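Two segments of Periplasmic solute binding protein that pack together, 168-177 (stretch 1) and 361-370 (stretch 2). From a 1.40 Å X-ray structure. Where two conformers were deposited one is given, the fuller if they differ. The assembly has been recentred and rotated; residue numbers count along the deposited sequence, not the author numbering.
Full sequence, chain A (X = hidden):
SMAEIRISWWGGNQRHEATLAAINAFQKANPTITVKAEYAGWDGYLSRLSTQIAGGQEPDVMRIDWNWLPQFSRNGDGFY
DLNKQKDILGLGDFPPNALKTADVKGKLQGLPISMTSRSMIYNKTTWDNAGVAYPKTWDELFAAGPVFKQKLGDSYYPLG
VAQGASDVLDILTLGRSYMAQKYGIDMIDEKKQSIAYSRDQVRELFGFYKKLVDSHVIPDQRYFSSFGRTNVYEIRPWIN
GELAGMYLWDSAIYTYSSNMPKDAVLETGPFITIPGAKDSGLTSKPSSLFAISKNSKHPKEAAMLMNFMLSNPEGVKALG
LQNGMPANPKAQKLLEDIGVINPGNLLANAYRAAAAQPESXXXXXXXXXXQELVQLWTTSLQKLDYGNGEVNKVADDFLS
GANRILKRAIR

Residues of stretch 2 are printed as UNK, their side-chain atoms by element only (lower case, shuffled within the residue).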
# COMPACT_ATOMS: atom_id res chain seq x y z
N VAL A 168 2.42 2.84 -11.99
CA VAL A 168 1.86 1.50 -12.23
C VAL A 168 2.49 0.49 -11.25
O VAL A 168 2.74 -0.67 -11.56
CB VAL A 168 1.93 1.07 -13.71
CG1 VAL A 168 1.05 -0.17 -13.96
CG2 VAL A 168 1.49 2.24 -14.59
N LEU A 169 2.69 0.94 -10.03
CA LEU A 169 3.22 0.05 -8.99
C LEU A 169 2.29 -1.13 -8.72
O LEU A 169 2.73 -2.24 -8.43
CB LEU A 169 3.44 0.82 -7.68
CG LEU A 169 3.85 0.00 -6.44
CD1 LEU A 169 5.15 -0.75 -6.65
CD2 LEU A 169 3.97 0.89 -5.22
N ASP A 170 0.98 -0.90 -8.79
CA ASP A 170 0.04 -2.01 -8.53
C ASP A 170 0.27 -3.19 -9.46
O ASP A 170 0.34 -4.34 -9.01
CB ASP A 170 -1.44 -1.59 -8.56
CG ASP A 170 -1.89 -0.98 -9.87
OD1 ASP A 170 -1.08 -0.51 -10.69
OD2 ASP A 170 -3.11 -0.94 -10.05
N ILE A 171 0.42 -2.93 -10.76
CA ILE A 171 0.60 -4.05 -11.70
C ILE A 171 2.02 -4.60 -11.62
O ILE A 171 2.20 -5.82 -11.80
CB ILE A 171 0.19 -3.69 -13.14
CG1 ILE A 171 -1.23 -3.10 -13.18
CG2 ILE A 171 0.30 -4.92 -14.06
CD1 ILE A 171 -2.33 -3.96 -12.62
N LEU A 172 3.00 -3.77 -11.30
CA LEU A 172 4.36 -4.28 -11.00
C LEU A 172 4.29 -5.29 -9.86
O LEU A 172 4.92 -6.34 -9.89
CB LEU A 172 5.31 -3.16 -10.63
CG LEU A 172 6.72 -3.59 -10.23
CD1 LEU A 172 7.41 -4.23 -11.40
CD2 LEU A 172 7.49 -2.38 -9.73
N THR A 173 3.50 -4.95 -8.85
CA THR A 173 3.40 -5.78 -7.65
C THR A 173 2.62 -7.05 -7.97
O THR A 173 2.93 -8.13 -7.48
CB THR A 173 2.74 -5.00 -6.50
OG1 THR A 173 3.50 -3.81 -6.28
CG2 THR A 173 2.70 -5.83 -5.26
N LEU A 174 1.59 -6.92 -8.80
CA LEU A 174 0.83 -8.09 -9.26
C LEU A 174 1.76 -9.08 -10.00
O LEU A 174 1.72 -10.29 -9.77
CB LEU A 174 -0.31 -7.65 -10.17
CG LEU A 174 -1.34 -8.73 -10.57
CD1 LEU A 174 -2.18 -9.17 -9.39
CD2 LEU A 174 -2.24 -8.24 -11.69
N GLY A 175 2.59 -8.52 -10.87
CA GLY A 175 3.61 -9.29 -11.61
C GLY A 175 4.59 -9.94 -10.64
O GLY A 175 4.94 -11.11 -10.77
N ARG A 176 5.05 -9.16 -9.66
CA ARG A 176 5.95 -9.69 -8.62
C ARG A 176 5.32 -10.89 -7.90
O ARG A 176 6.01 -11.89 -7.60
CB ARG A 176 6.29 -8.61 -7.60
CG ARG A 176 7.25 -9.11 -6.53
CD ARG A 176 6.71 -8.89 -5.15
NE ARG A 176 7.49 -9.51 -4.09
CZ ARG A 176 6.99 -10.35 -3.20
NH1 ARG A 176 5.70 -10.64 -3.19
NH2 ARG A 176 7.78 -10.87 -2.27
N SER A 177 4.02 -10.80 -7.60
CA SER A 177 3.32 -11.87 -6.89
C SER A 177 3.27 -13.12 -7.78
O SER A 177 3.56 -14.25 -7.34
CB SER A 177 1.91 -11.40 -6.48
OG SER A 177 1.24 -12.32 -5.65
N UNK A 361 6.92 -16.99 1.83
CA UNK A 361 8.31 -17.17 2.26
C UNK A 361 9.25 -16.30 1.45
O UNK A 361 10.48 -16.40 1.57
c UNK A 361 8.73 -18.61 2.09
c UNK A 361 7.98 -19.47 3.07
c UNK A 361 7.35 -21.82 3.57
n UNK A 361 5.93 -22.25 3.46
c UNK A 361 7.73 -20.83 2.49
N UNK A 362 8.65 -15.44 0.63
CA UNK A 362 9.42 -14.60 -0.28
C UNK A 362 9.26 -13.15 0.22
O UNK A 362 8.18 -12.57 0.14
c UNK A 362 8.93 -14.74 -1.73
c UNK A 362 9.75 -13.87 -2.68
c UNK A 362 9.00 -16.19 -2.18
N UNK A 363 10.36 -12.58 0.70
CA UNK A 363 10.35 -11.24 1.28
C UNK A 363 9.92 -10.18 0.28
O UNK A 363 10.23 -10.27 -0.90
c UNK A 363 11.75 -10.90 1.81
N UNK A 364 9.23 -9.16 0.80
CA UNK A 364 8.89 -7.95 0.08
C UNK A 364 9.96 -6.92 0.44
O UNK A 364 10.20 -6.66 1.63
c UNK A 364 6.44 -8.54 0.18
c UNK A 364 7.48 -7.46 0.48
c UNK A 364 7.13 -6.15 -0.21
N UNK A 365 10.62 -6.37 -0.58
CA UNK A 365 11.66 -5.38 -0.40
C UNK A 365 11.06 -4.00 -0.46
O UNK A 365 10.27 -3.71 -1.37
c UNK A 365 12.69 -5.49 -1.52
o UNK A 365 13.68 -4.51 -1.33
N UNK A 366 11.46 -3.12 0.46
CA UNK A 366 10.97 -1.74 0.31
C UNK A 366 11.44 -1.09 -0.99
O UNK A 366 10.84 -0.09 -1.46
c UNK A 366 12.79 -1.83 1.88
c UNK A 366 11.56 -1.05 1.53
c UNK A 366 12.39 -3.25 1.60
N UNK A 367 12.52 -1.62 -1.57
CA UNK A 367 13.08 -1.03 -2.78
C UNK A 367 12.22 -1.26 -4.02
O UNK A 367 12.37 -0.53 -5.00
c UNK A 367 15.42 -1.08 -1.88
c UNK A 367 14.51 -1.51 -2.99
c UNK A 367 15.87 -1.98 -0.95
c UNK A 367 15.79 0.26 -1.74
c UNK A 367 17.04 -0.26 0.22
c UNK A 367 16.58 0.67 -0.69
c UNK A 367 16.68 -1.59 0.09
N UNK A 368 11.33 -2.25 -3.97
CA UNK A 368 10.36 -2.44 -5.06
C UNK A 368 9.45 -1.22 -5.23
O UNK A 368 8.95 -0.95 -6.34
c UNK A 368 8.30 -3.71 -4.06
c UNK A 368 9.57 -3.75 -4.90
c UNK A 368 7.21 -5.25 -5.97
s UNK A 368 7.26 -5.20 -4.19
N UNK A 369 9.27 -0.46 -4.15
CA UNK A 369 8.48 0.79 -4.18
C UNK A 369 9.32 2.06 -4.36
O UNK A 369 8.79 3.16 -4.23
c UNK A 369 5.44 -0.05 -2.04
o UNK A 369 4.70 -1.01 -1.78
c UNK A 369 7.60 0.90 -2.95
c UNK A 369 6.76 -0.33 -2.72
o UNK A 369 5.13 1.13 -1.78
N UNK A 370 10.61 1.92 -4.67
CA UNK A 370 11.46 3.08 -4.93
C UNK A 370 10.81 3.93 -6.03
O UNK A 370 10.43 3.38 -7.06
o UNK A 370 13.64 4.21 -6.94
c UNK A 370 13.76 3.76 -5.80
n UNK A 370 14.68 4.19 -4.95
c UNK A 370 12.87 2.62 -5.34
O HOH W 1 2.94 -2.54 -3.85
O HOH W 2 5.27 -12.35 -1.10

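Position 361 carries four carbons in an unbranched row ending in nitrogen, the signature of a lysine. Lys361 is exposed and its side chain stays 8.9 Å or more from stretch 1. At position 362 one carbon bears two others, three in all, and that beta-branched trio means valine. The CA-to-CB bond of Val362 points toward the helix, and its CG1 lies 3.6 Å from Arg176 NH2. Position 363 has a single side-chain carbon, hence alanine; Ala363 directs it away from stretch 1, so its part is played by the backbone carbonyl. Position 364 repeats the pattern of one carbon carrying two, again valine. Val364 CG2 sits over one face of the Arg176 guanidinium, 3.6 Å from NH2.

Position 365 shows one carbon followed by one oxygen, a serine. Ser365 does not touch stretch 1; its OG accepts a hydrogen bond from the backbone N of position 367 at 3.1 Å. At position 366 three carbons close a ring onto the backbone N, which only proline does, and Pro366 opens a short 3-10 segment. Position 367 has one carbon and then a six-carbon ring with no heteroatom: Phe367, which is out of reach of the helix. Position 368 is unbranched, two carbons, a sulfur and a terminal carbon, which identifies methionine. Met368 points toward stretch 1, and its CE lies 3.8 Å from Arg176 CD and 4.0 Å from Thr173 OG1. At position 369 three carbons run in a row and the third carries two oxygens and no nitrogen, a carboxylate one carbon longer than aspartate's; its carbon packs on the Leu169 side chain. This is glutamate, and Glu369 CD lies 3.6 Å from Leu169 CD2. Position 370 has two carbons, the second carrying one oxygen and one nitrogen, an asparagine; Asn370 is the N-cap of a following helix and makes no contact here.

The contact combines polar anchoring with apolar packing. Arg176 NH2 donates to Ala363 O at 2.9 Å and to Val362 O at 3.0 Å, with N-H...acceptor angles of 140° and 135°; both carbonyls lie at the guanidinium edge, near its plane, which leaves a face free for Val364. One water accepts from Arg176 NH1 at 2.7 Å and donates to Val362 O at 3.2 Å. A second donates to Thr173 OG1 at 2.8 Å and Glu369 OE2 at 3.1 Å, bridging the stretches. Leu169 CD1 and Leu172 CD2 approach Met368 O at 3.8 and 4.0 Å, and this carbonyl is buried without a polar partner. In all, 374 Å² is buried, with Arg176 and Met368 the largest contributors.

Stretch 2, residues 361-370: KVAVSPFMEN
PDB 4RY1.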